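Local coordinates for p-47 protein (Clostridium botulinum, PDB 6EKT) that may form part of a progenitor complex that protects botulinum neurotoxin in the host gut, and has a fold resembling tubular lipid-binding proteins, at residues 22-36 against 228-242. Numbering follows the deposited sequence.
Sequences MNTYGWDIVYGCSKR and DGNILGNNSEVGLLI
Val30 and Leu241 form a hydrogen-bonded antiparallel pair, with Val30 N to Leu241 O at 2.9 Å and Leu241 N to Val30 O at 2.8 Å. Gly32 and Gly239 repeat the pairing, and Ser34 N donates to Glu237 O.

On the Val30 face, Ile231, at the end of the 3-10 segment 229-231, and Leu232 pack on the strand. Ile231 CD1 meets Val30 CG1 at 3.6 Å, the two side chains at about a right angle. Leu232 CD1 lies over the bare backbone of Gly32, 3.6 Å from Cys33 N. With chi1 at -176° and chi2 at 61°, the fork of Leu241 straddles two partners: CD2 meets Thr24 CG2 at 3.6 Å and CD1 approaches Met22 CB. On the other face, Tyr31 and Leu240 run side by side, and Tyr31 CE2 lies 3.9 Å from Leu240 CD2. Strands 29-34 and 238-242 are the middle pair of a six-stranded antiparallel sheet, flanked by strands 208-214 and 430-434.

Asp228 links the loop 22-28 to the start of segment 228-242. A water bridges Asn23 O and Asp228 N. Asp228 OD2 accepts from Asn23 N at 3.0 Å through the anti lone pair, while OD1 takes Asn230 N in an Asx turn. Both carboxylate oxygens therefore have backbone donors, which fixes the group's rotation and joins the loop before strand 29-34 to the 3-10 turn.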
loop_
_atom_site.group_PDB
_atom_site.type_symbol
_atom_site.label_atom_id
_atom_site.label_comp_id
_atom_site.label_asym_id
_atom_site.label_seq_id
_atom_site.Cartn_x
_atom_site.Cartn_y
_atom_site.Cartn_z
ATOM N N MET A 22 -5.472 5.896 8.509
ATOM C CA MET A 22 -4.991 4.602 8.020
ATOM C C MET A 22 -3.528 4.407 8.425
ATOM O O MET A 22 -2.762 5.356 8.444
ATOM C CB MET A 22 -5.210 4.461 6.519
ATOM C CG MET A 22 -6.606 3.900 6.204
ATOM S SD MET A 22 -6.831 3.603 4.445
ATOM C CE MET A 22 -6.861 5.293 3.860
ATOM N N ASN A 23 -3.163 3.184 8.813
ATOM C CA ASN A 23 -1.891 2.976 9.469
ATOM C C ASN A 23 -1.119 1.874 8.755
ATOM O O ASN A 23 -1.618 0.751 8.627
ATOM C CB ASN A 23 -2.125 2.550 10.928
ATOM C CG ASN A 23 -1.002 2.979 11.858
ATOM O OD1 ASN A 23 0.207 2.941 11.518
ATOM N ND2 ASN A 23 -1.395 3.427 13.050
ATOM N N THR A 24 0.112 2.172 8.360
ATOM C CA THR A 24 1.009 1.111 7.855
ATOM C C THR A 24 1.755 0.399 8.990
ATOM O O THR A 24 2.519 -0.516 8.724
ATOM C CB THR A 24 2.055 1.642 6.861
ATOM O OG1 THR A 24 2.906 2.593 7.515
ATOM C CG2 THR A 24 1.405 2.293 5.677
ATOM N N TYR A 25 1.554 0.828 10.235
ATOM C CA TYR A 25 2.148 0.166 11.403
ATOM C C TYR A 25 3.675 -0.018 11.296
ATOM O O TYR A 25 4.204 -1.103 11.600
ATOM C CB TYR A 25 1.433 -1.180 11.659
ATOM C CG TYR A 25 0.025 -0.999 12.192
ATOM C CD1 TYR A 25 -0.185 -0.406 13.455
ATOM C CD2 TYR A 25 -1.085 -1.413 11.460
ATOM C CE1 TYR A 25 -1.462 -0.219 13.956
ATOM C CE2 TYR A 25 -2.386 -1.228 11.957
ATOM C CZ TYR A 25 -2.560 -0.652 13.205
ATOM O OH TYR A 25 -3.817 -0.485 13.742
ATOM N N GLY A 26 4.347 1.028 10.811
ATOM C CA GLY A 26 5.822 1.093 10.712
ATOM C C GLY A 26 6.367 0.531 9.412
ATOM O O GLY A 26 7.568 0.576 9.182
ATOM N N TRP A 27 5.488 -0.013 8.565
ATOM C CA TRP A 27 5.897 -0.498 7.222
ATOM C C TRP A 27 5.794 0.628 6.185
ATOM O O TRP A 27 5.158 1.653 6.458
ATOM C CB TRP A 27 5.063 -1.717 6.810
ATOM C CG TRP A 27 5.299 -2.880 7.729
ATOM C CD1 TRP A 27 4.697 -3.102 8.935
ATOM C CD2 TRP A 27 6.241 -3.938 7.543
ATOM N NE1 TRP A 27 5.189 -4.265 9.510
ATOM C CE2 TRP A 27 6.144 -4.792 8.676
ATOM C CE3 TRP A 27 7.152 -4.263 6.518
ATOM C CZ2 TRP A 27 6.936 -5.955 8.821
ATOM C CZ3 TRP A 27 7.928 -5.406 6.648
ATOM C CH2 TRP A 27 7.809 -6.255 7.790
ATOM N N ASP A 28 6.428 0.453 5.015
ATOM C CA ASP A 28 6.386 1.486 3.954
ATOM C C ASP A 28 5.231 1.375 2.980
ATOM O O ASP A 28 4.556 2.375 2.704
ATOM C CB ASP A 28 7.717 1.534 3.169
ATOM C CG ASP A 28 8.892 1.882 4.037
ATOM O OD1 ASP A 28 8.732 2.638 5.040
ATOM O OD2 ASP A 28 9.972 1.363 3.754
ATOM N N ILE A 29 5.016 0.179 2.419
ATOM C CA ILE A 29 3.920 -0.042 1.468
ATOM C C ILE A 29 3.328 -1.381 1.798
ATOM O O ILE A 29 4.064 -2.360 1.979
ATOM C CB ILE A 29 4.346 -0.034 -0.034
ATOM C CG1 ILE A 29 5.217 1.197 -0.348
ATOM C CG2 ILE A 29 3.107 -0.090 -0.939
ATOM C CD1 ILE A 29 5.774 1.246 -1.779
ATOM N N VAL A 30 2.003 -1.402 1.907
ATOM C CA VAL A 30 1.271 -2.629 2.279
ATOM C C VAL A 30 0.341 -2.947 1.118
ATOM O O VAL A 30 -0.340 -2.035 0.610
ATOM C CB VAL A 30 0.483 -2.446 3.601
ATOM C CG1 VAL A 30 -0.306 -3.707 3.937
ATOM C CG2 VAL A 30 1.427 -2.141 4.740
ATOM N N TYR A 31 0.327 -4.218 0.692
ATOM C CA TYR A 31 -0.495 -4.666 -0.427
ATOM C C TYR A 31 -1.492 -5.698 0.052
ATOM O O TYR A 31 -1.125 -6.586 0.813
ATOM C CB TYR A 31 0.390 -5.314 -1.492
ATOM C CG TYR A 31 1.538 -4.437 -1.964
ATOM C CD1 TYR A 31 2.743 -4.389 -1.257
ATOM C CD2 TYR A 31 1.429 -3.682 -3.148
ATOM C CE1 TYR A 31 3.805 -3.604 -1.691
ATOM C CE2 TYR A 31 2.493 -2.878 -3.602
ATOM C CZ TYR A 31 3.671 -2.858 -2.876
ATOM O OH TYR A 31 4.713 -2.080 -3.285
ATOM N N GLY A 32 -2.745 -5.589 -0.386
ATOM C CA GLY A 32 -3.770 -6.580 0.013
ATOM C C GLY A 32 -4.659 -7.118 -1.097
ATOM O O GLY A 32 -4.954 -6.409 -2.073
ATOM N N CYS A 33 -5.086 -8.374 -0.942
ATOM C CA CYS A 33 -6.051 -9.001 -1.854
ATOM C C CYS A 33 -7.038 -9.848 -1.074
ATOM O O CYS A 33 -6.669 -10.529 -0.106
ATOM C CB CYS A 33 -5.359 -9.862 -2.920
ATOM S SG CYS A 33 -6.459 -10.536 -4.201
ATOM N N SER A 34 -8.295 -9.770 -1.501
ATOM C CA SER A 34 -9.403 -10.542 -0.945
ATOM C C SER A 34 -9.187 -12.037 -1.205
ATOM O O SER A 34 -8.746 -12.424 -2.299
ATOM C CB SER A 34 -10.705 -10.045 -1.598
ATOM O OG SER A 34 -11.790 -10.927 -1.367
ATOM N N LYS A 35 -9.453 -12.869 -0.194
ATOM C CA LYS A 35 -9.324 -14.309 -0.368
ATOM C C LYS A 35 -10.374 -14.865 -1.330
ATOM O O LYS A 35 -10.129 -15.886 -1.993
ATOM C CB LYS A 35 -9.352 -15.051 0.975
ATOM C CG LYS A 35 -10.714 -15.092 1.646
ATOM C CD LYS A 35 -10.934 -16.409 2.364
ATOM C CE LYS A 35 -12.226 -16.395 3.169
ATOM N NZ LYS A 35 -13.422 -16.412 2.286
ATOM N N ARG A 36 -11.531 -14.204 -1.394
ATOM C CA ARG A 36 -12.577 -14.535 -2.373
ATOM C C ARG A 36 -12.000 -14.522 -3.807
ATOM O O ARG A 36 -12.275 -15.420 -4.605
ATOM C CB ARG A 36 -13.779 -13.581 -2.228
ATOM C CG ARG A 36 -15.025 -14.000 -3.008
ATOM C CD ARG A 36 -16.301 -13.318 -2.525
ATOM N NE ARG A 36 -16.227 -11.859 -2.644
ATOM C CZ ARG A 36 -16.537 -11.134 -3.725
ATOM N NH1 ARG A 36 -16.393 -9.819 -3.672
ATOM N NH2 ARG A 36 -16.980 -11.691 -4.850
ATOM N N ASP A 228 -3.589 -2.848 8.701
ATOM C CA ASP A 228 -4.833 -2.112 8.743
ATOM C C ASP A 228 -5.804 -2.769 7.773
ATOM O O ASP A 228 -5.624 -2.667 6.558
ATOM C CB ASP A 228 -4.585 -0.634 8.368
ATOM C CG ASP A 228 -5.781 0.261 8.672
ATOM O OD1 ASP A 228 -6.931 -0.244 8.728
ATOM O OD2 ASP A 228 -5.567 1.475 8.882
ATOM N N GLY A 229 -6.805 -3.473 8.311
ATOM C CA GLY A 229 -7.864 -4.095 7.487
ATOM C C GLY A 229 -8.651 -3.136 6.594
ATOM O O GLY A 229 -9.221 -3.559 5.582
ATOM N N ASN A 230 -8.674 -1.853 6.957
ATOM C CA ASN A 230 -9.363 -0.824 6.153
ATOM C C ASN A 230 -8.733 -0.593 4.779
ATOM O O ASN A 230 -9.336 0.057 3.921
ATOM C CB ASN A 230 -9.548 0.498 6.943
ATOM C CG ASN A 230 -10.564 0.351 8.084
ATOM O OD1 ASN A 230 -11.600 -0.286 7.916
ATOM N ND2 ASN A 230 -10.254 0.921 9.259
ATOM N N ILE A 231 -7.541 -1.155 4.556
ATOM C CA ILE A 231 -6.930 -1.172 3.216
ATOM C C ILE A 231 -7.878 -1.822 2.219
ATOM O O ILE A 231 -7.999 -1.369 1.074
ATOM C CB ILE A 231 -5.550 -1.860 3.205
ATOM C CG1 ILE A 231 -4.564 -1.051 4.044
ATOM C CG2 ILE A 231 -5.033 -2.049 1.773
ATOM C CD1 ILE A 231 -3.242 -1.740 4.298
ATOM N N LEU A 232 -8.580 -2.862 2.662
ATOM C CA LEU A 232 -9.586 -3.485 1.811
ATOM C C LEU A 232 -11.005 -3.090 2.222
ATOM O O LEU A 232 -11.962 -3.858 2.018
ATOM C CB LEU A 232 -9.372 -5.012 1.695
ATOM C CG LEU A 232 -8.055 -5.390 0.983
ATOM C CD1 LEU A 232 -7.725 -6.868 1.032
ATOM C CD2 LEU A 232 -8.080 -4.961 -0.473
ATOM N N GLY A 233 -11.137 -1.873 2.762
ATOM C CA GLY A 233 -12.450 -1.272 3.091
ATOM C C GLY A 233 -13.329 -1.072 1.851
ATOM O O GLY A 233 -12.851 -1.228 0.718
ATOM N N ASN A 234 -14.601 -0.722 2.067
ATOM C CA ASN A 234 -15.596 -0.516 0.970
ATOM C C ASN A 234 -15.714 -1.773 0.092
ATOM O O ASN A 234 -15.961 -1.651 -1.105
ATOM C CB ASN A 234 -15.253 0.685 0.039
ATOM C CG ASN A 234 -14.956 1.990 0.772
ATOM O OD1 ASN A 234 -15.840 2.595 1.385
ATOM N ND2 ASN A 234 -13.720 2.480 0.621
ATOM N N ASN A 235 -15.495 -2.958 0.677
ATOM C CA ASN A 235 -15.500 -4.271 -0.029
ATOM C C ASN A 235 -14.570 -4.359 -1.248
ATOM O O ASN A 235 -14.885 -5.049 -2.232
ATOM C CB ASN A 235 -16.940 -4.685 -0.420
ATOM C CG ASN A 235 -17.907 -4.558 0.736
ATOM O OD1 ASN A 235 -18.719 -3.635 0.778
ATOM N ND2 ASN A 235 -17.781 -5.445 1.710
ATOM N N SER A 236 -13.442 -3.648 -1.184
ATOM C CA SER A 236 -12.456 -3.652 -2.255
ATOM C C SER A 236 -11.847 -5.034 -2.417
ATOM O O SER A 236 -11.577 -5.738 -1.432
ATOM C CB SER A 236 -11.329 -2.668 -1.952
ATOM O OG SER A 236 -11.843 -1.429 -1.527
ATOM N N GLU A 237 -11.612 -5.399 -3.668
ATOM C CA GLU A 237 -10.964 -6.654 -4.010
ATOM C C GLU A 237 -9.443 -6.600 -3.846
ATOM O O GLU A 237 -8.835 -7.558 -3.379
ATOM C CB GLU A 237 -11.346 -7.038 -5.440
ATOM C CG GLU A 237 -12.779 -7.562 -5.502
ATOM C CD GLU A 237 -13.305 -7.803 -6.899
ATOM O OE1 GLU A 237 -12.629 -7.456 -7.890
ATOM O OE2 GLU A 237 -14.423 -8.350 -6.993
ATOM N N VAL A 238 -8.840 -5.482 -4.248
ATOM C CA VAL A 238 -7.382 -5.293 -4.199
ATOM C C VAL A 238 -7.118 -3.893 -3.623
ATOM O O VAL A 238 -7.886 -2.970 -3.859
ATOM C CB VAL A 238 -6.717 -5.449 -5.604
ATOM C CG1 VAL A 238 -5.209 -5.224 -5.547
ATOM C CG2 VAL A 238 -6.951 -6.844 -6.171
ATOM N N GLY A 239 -6.052 -3.750 -2.847
ATOM C CA GLY A 239 -5.705 -2.450 -2.311
ATOM C C GLY A 239 -4.238 -2.305 -2.016
ATOM O O GLY A 239 -3.505 -3.289 -1.923
ATOM N N LEU A 240 -3.805 -1.061 -1.863
ATOM C CA LEU A 240 -2.486 -0.828 -1.330
ATOM C C LEU A 240 -2.475 0.452 -0.518
ATOM O O LEU A 240 -3.284 1.351 -0.751
ATOM C CB LEU A 240 -1.413 -0.847 -2.427
ATOM C CG LEU A 240 -1.287 0.208 -3.522
ATOM C CD1 LEU A 240 -0.826 1.520 -2.937
ATOM C CD2 LEU A 240 -0.248 -0.229 -4.538
ATOM N N LEU A 241 -1.557 0.500 0.434
ATOM C CA LEU A 241 -1.406 1.625 1.322
ATOM C C LEU A 241 0.039 2.072 1.300
ATOM O O LEU A 241 0.955 1.285 1.547
ATOM C CB LEU A 241 -1.832 1.247 2.752
ATOM C CG LEU A 241 -1.820 2.363 3.803
ATOM C CD1 LEU A 241 -2.790 3.482 3.423
ATOM C CD2 LEU A 241 -2.164 1.780 5.187
ATOM N N ILE A 242 0.228 3.352 1.006
ATOM C CA ILE A 242 1.554 3.977 0.978
ATOM C C ILE A 242 1.718 4.860 2.218
ATOM O O ILE A 242 0.813 5.626 2.543
ATOM C CB ILE A 242 1.688 4.816 -0.313
ATOM C CG1 ILE A 242 1.612 3.896 -1.535
ATOM C CG2 ILE A 242 3.005 5.589 -0.367
ATOM C CD1 ILE A 242 1.069 4.583 -2.777
HETATM O O HOH W 1 -1.410 -1.656 7.317
#